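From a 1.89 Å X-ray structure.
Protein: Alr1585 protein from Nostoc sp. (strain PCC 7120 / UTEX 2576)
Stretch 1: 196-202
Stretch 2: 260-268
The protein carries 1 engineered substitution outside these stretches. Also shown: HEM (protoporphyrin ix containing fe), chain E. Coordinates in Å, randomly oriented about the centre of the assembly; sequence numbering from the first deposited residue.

Stretch 1, residues 196-202: IEHFGFV
Stretch 2 (260-268) EQNVKAFRE

The shorter of the two direct hydrogen bonds across the stretches runs from Gln261 NE2 to Glu197 OE1, a 2.8 Å hydrogen bond with an N-H...O angle of 146°. Glu197 (chi1 and chi2 both p) curls its carboxylate back over its own type I turn, Glu197 to Gly200, so OE1 also accepts from Phe199 N (2.7 Å) and OE2 from Phe201 N (2.9 Å); Gly200 N to Glu197 O, 2.8 Å, closes the turn. Gln261 (m, t), at the end of a strand, places OE1 2.7 Å from water 1, which accepts from His198 N at 2.9 Å. The second direct bond, Arg267 NH2 to Phe199 O, measures 3.1 Å at 167°, nearly linear. Gly200, at phi/psi 100/5, lies beside this guanidinium, and an ideal CB there would sit 3.2 Å from Arg267 NH2.

Stretch 2 leaves its strand at Gln261 and enters a helix at Val263, capped by Asn262 OD1 accepting from Ala265 N (3.0 Å). The nearest CA atoms across the stretches are those of Phe199 and Val263, 5.7 Å apart.

Phe199 (chi1 m, chi2 -37°) centres the packing. Its ring stacks face-to-face on Phe266 (chi1 t, chi2 -81°), centroids 3.9 Å apart and planes at 9°, while Gln261 NE2 covers the opposite face. Val263 CG2 lies 4.0 Å from Phe199 CD1; farther out, Phe201 CE1 meets Phe266 CE1 at 4.1 Å.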

# COMPACT_ATOMS: atom_id res chain seq x y z
N ILE A 196 2.33 -14.12 -12.20
CA ILE A 196 3.32 -15.17 -12.17
C ILE A 196 2.68 -16.50 -11.77
O ILE A 196 1.51 -16.57 -11.36
CB ILE A 196 4.50 -14.86 -11.22
CG1 ILE A 196 4.00 -14.57 -9.78
CG2 ILE A 196 5.30 -13.68 -11.74
CD1 ILE A 196 5.07 -14.64 -8.72
N GLU A 197 3.45 -17.56 -11.91
CA GLU A 197 3.09 -18.85 -11.31
C GLU A 197 4.05 -19.03 -10.12
O GLU A 197 4.98 -18.26 -9.93
CB GLU A 197 3.16 -19.96 -12.36
CG GLU A 197 4.46 -20.04 -13.12
CD GLU A 197 5.62 -20.52 -12.24
OE1 GLU A 197 5.43 -21.46 -11.46
OE2 GLU A 197 6.71 -19.93 -12.30
N HIS A 198 3.79 -20.03 -9.28
CA HIS A 198 4.47 -20.17 -7.99
C HIS A 198 5.99 -20.27 -8.03
O HIS A 198 6.62 -19.93 -7.06
CB HIS A 198 3.90 -21.38 -7.24
CG HIS A 198 2.69 -21.05 -6.43
ND1 HIS A 198 1.42 -21.43 -6.79
CD2 HIS A 198 2.57 -20.38 -5.27
CE1 HIS A 198 0.55 -20.97 -5.90
NE2 HIS A 198 1.23 -20.35 -4.95
N PHE A 199 6.57 -20.79 -9.11
CA PHE A 199 8.03 -20.83 -9.22
C PHE A 199 8.62 -19.46 -9.52
O PHE A 199 9.85 -19.30 -9.49
CB PHE A 199 8.50 -21.86 -10.27
CG PHE A 199 8.12 -23.28 -9.98
CD1 PHE A 199 8.11 -23.80 -8.70
CD2 PHE A 199 7.80 -24.14 -11.03
CE1 PHE A 199 7.81 -25.14 -8.45
CE2 PHE A 199 7.49 -25.48 -10.81
CZ PHE A 199 7.50 -25.99 -9.50
N GLY A 200 7.78 -18.45 -9.72
CA GLY A 200 8.22 -17.06 -9.82
C GLY A 200 8.33 -16.53 -11.24
O GLY A 200 8.75 -15.41 -11.43
N PHE A 201 7.93 -17.32 -12.22
CA PHE A 201 8.00 -16.90 -13.60
C PHE A 201 6.70 -16.25 -14.09
O PHE A 201 5.61 -16.75 -13.84
CB PHE A 201 8.33 -18.08 -14.52
CG PHE A 201 9.70 -18.68 -14.26
CD1 PHE A 201 9.90 -19.50 -13.15
CD2 PHE A 201 10.77 -18.39 -15.08
CE1 PHE A 201 11.14 -20.06 -12.90
CE2 PHE A 201 12.04 -18.92 -14.82
CZ PHE A 201 12.24 -19.74 -13.73
N VAL A 202 6.84 -15.17 -14.81
CA VAL A 202 5.69 -14.52 -15.45
C VAL A 202 4.98 -15.55 -16.32
O VAL A 202 5.63 -16.36 -17.00
CB VAL A 202 6.11 -13.31 -16.28
CG1 VAL A 202 4.90 -12.69 -16.97
CG2 VAL A 202 6.68 -12.28 -15.34
N GLU A 260 0.19 -29.52 -8.48
CA GLU A 260 0.89 -29.10 -7.28
C GLU A 260 2.36 -28.82 -7.58
O GLU A 260 3.01 -29.60 -8.28
CB GLU A 260 0.82 -30.19 -6.23
CG GLU A 260 1.45 -29.81 -4.90
CD GLU A 260 1.27 -30.89 -3.88
OE1 GLU A 260 1.96 -31.92 -4.04
OE2 GLU A 260 0.43 -30.75 -2.97
N GLN A 261 2.86 -27.70 -7.03
CA GLN A 261 4.21 -27.26 -7.31
C GLN A 261 5.05 -27.22 -6.06
O GLN A 261 4.73 -26.50 -5.14
CB GLN A 261 4.19 -25.85 -7.95
CG GLN A 261 3.53 -25.79 -9.30
CD GLN A 261 3.39 -24.37 -9.80
OE1 GLN A 261 2.32 -23.76 -9.73
NE2 GLN A 261 4.49 -23.81 -10.30
N ASN A 262 6.13 -28.00 -6.05
CA ASN A 262 7.04 -28.02 -4.90
C ASN A 262 8.08 -26.92 -5.10
O ASN A 262 9.15 -27.12 -5.69
CB ASN A 262 7.66 -29.39 -4.72
CG ASN A 262 8.51 -29.47 -3.47
OD1 ASN A 262 8.92 -28.46 -2.91
ND2 ASN A 262 8.80 -30.67 -3.04
N VAL A 263 7.74 -25.73 -4.62
CA VAL A 263 8.54 -24.53 -4.86
C VAL A 263 9.89 -24.64 -4.16
O VAL A 263 10.93 -24.31 -4.74
CB VAL A 263 7.79 -23.28 -4.36
CG1 VAL A 263 8.64 -22.03 -4.54
CG2 VAL A 263 6.48 -23.12 -5.11
N LYS A 264 9.88 -25.13 -2.93
CA LYS A 264 11.12 -25.25 -2.16
C LYS A 264 12.14 -26.14 -2.89
O LYS A 264 13.32 -25.76 -3.06
CB LYS A 264 10.83 -25.81 -0.77
CG LYS A 264 12.05 -25.88 0.15
CD LYS A 264 11.65 -26.51 1.48
CE LYS A 264 12.85 -27.00 2.25
NZ LYS A 264 13.62 -25.83 2.72
N ALA A 265 11.68 -27.30 -3.33
CA ALA A 265 12.57 -28.26 -3.99
C ALA A 265 12.98 -27.79 -5.39
O ALA A 265 14.14 -27.97 -5.78
CB ALA A 265 11.90 -29.63 -4.07
N PHE A 266 12.07 -27.15 -6.10
CA PHE A 266 12.37 -26.57 -7.41
C PHE A 266 13.51 -25.56 -7.29
O PHE A 266 14.48 -25.62 -8.05
CB PHE A 266 11.12 -25.96 -8.04
CG PHE A 266 11.36 -25.31 -9.39
CD1 PHE A 266 11.87 -24.04 -9.48
CD2 PHE A 266 11.09 -26.00 -10.57
CE1 PHE A 266 12.08 -23.44 -10.72
CE2 PHE A 266 11.34 -25.44 -11.79
CZ PHE A 266 11.82 -24.15 -11.88
N ARG A 267 13.38 -24.62 -6.35
CA ARG A 267 14.40 -23.59 -6.16
C ARG A 267 15.77 -24.23 -5.82
O ARG A 267 16.82 -23.76 -6.32
CB ARG A 267 14.02 -22.61 -5.06
CG ARG A 267 12.80 -21.76 -5.37
CD ARG A 267 13.14 -20.45 -6.07
NE ARG A 267 11.89 -19.83 -6.59
CZ ARG A 267 10.98 -19.18 -5.86
NH1 ARG A 267 11.12 -19.04 -4.53
NH2 ARG A 267 9.88 -18.67 -6.45
N GLU A 268 15.78 -25.25 -4.96
CA GLU A 268 17.03 -25.95 -4.60
C GLU A 268 17.67 -26.61 -5.84
O GLU A 268 18.89 -26.53 -6.03
CB GLU A 268 16.81 -27.04 -3.53
CG GLU A 268 16.45 -26.47 -2.17
CD GLU A 268 16.01 -27.54 -1.14
OE1 GLU A 268 15.93 -28.75 -1.50
OE2 GLU A 268 15.73 -27.15 0.02
CHA HEM E . 4.26 -21.32 -21.23
CHB HEM E . 4.81 -22.40 -16.57
CHC HEM E . 2.14 -26.39 -17.19
CHD HEM E . 1.83 -25.40 -21.90
C1A HEM E . 4.66 -21.28 -19.91
C2A HEM E . 5.51 -20.28 -19.34
C3A HEM E . 5.66 -20.58 -18.03
C4A HEM E . 4.89 -21.75 -17.79
CMA HEM E . 6.43 -19.82 -16.99
CAA HEM E . 6.14 -19.07 -20.05
CBA HEM E . 5.32 -17.78 -20.12
CGA HEM E . 4.05 -18.05 -20.88
O1A HEM E . 4.00 -18.02 -22.15
O2A HEM E . 3.03 -18.31 -20.24
C1B HEM E . 4.08 -23.57 -16.34
C2B HEM E . 3.93 -24.19 -15.06
C3B HEM E . 3.17 -25.26 -15.22
C4B HEM E . 2.88 -25.33 -16.65
CMB HEM E . 4.51 -23.68 -13.79
CAB HEM E . 2.63 -26.24 -14.24
CBB HEM E . 2.45 -25.98 -12.93
C1C HEM E . 1.85 -26.51 -18.56
C2C HEM E . 1.26 -27.59 -19.18
C3C HEM E . 1.20 -27.32 -20.52
C4C HEM E . 1.74 -26.04 -20.70
CMC HEM E . 0.71 -28.83 -18.53
CAC HEM E . 0.71 -28.14 -21.62
CBC HEM E . 0.69 -29.45 -21.72
C1D HEM E . 2.39 -24.13 -22.03
C2D HEM E . 2.40 -23.44 -23.31
C3D HEM E . 3.11 -22.34 -23.15
C4D HEM E . 3.49 -22.34 -21.72
CMD HEM E . 1.76 -23.89 -24.62
CAD HEM E . 3.36 -21.28 -24.19
CBD HEM E . 4.58 -21.57 -25.07
CGD HEM E . 4.72 -20.50 -26.10
O1D HEM E . 5.80 -19.92 -26.14
O2D HEM E . 3.78 -20.18 -26.90
NA HEM E . 4.36 -22.22 -18.97
NB HEM E . 3.51 -24.31 -17.24
NC HEM E . 2.24 -25.60 -19.50
ND HEM E . 3.12 -23.48 -21.11
FE HEM E . 3.33 -23.91 -19.24
O HOH W 1 1.23 -21.28 -9.77
O HOH W 2 1.27 -22.96 -18.67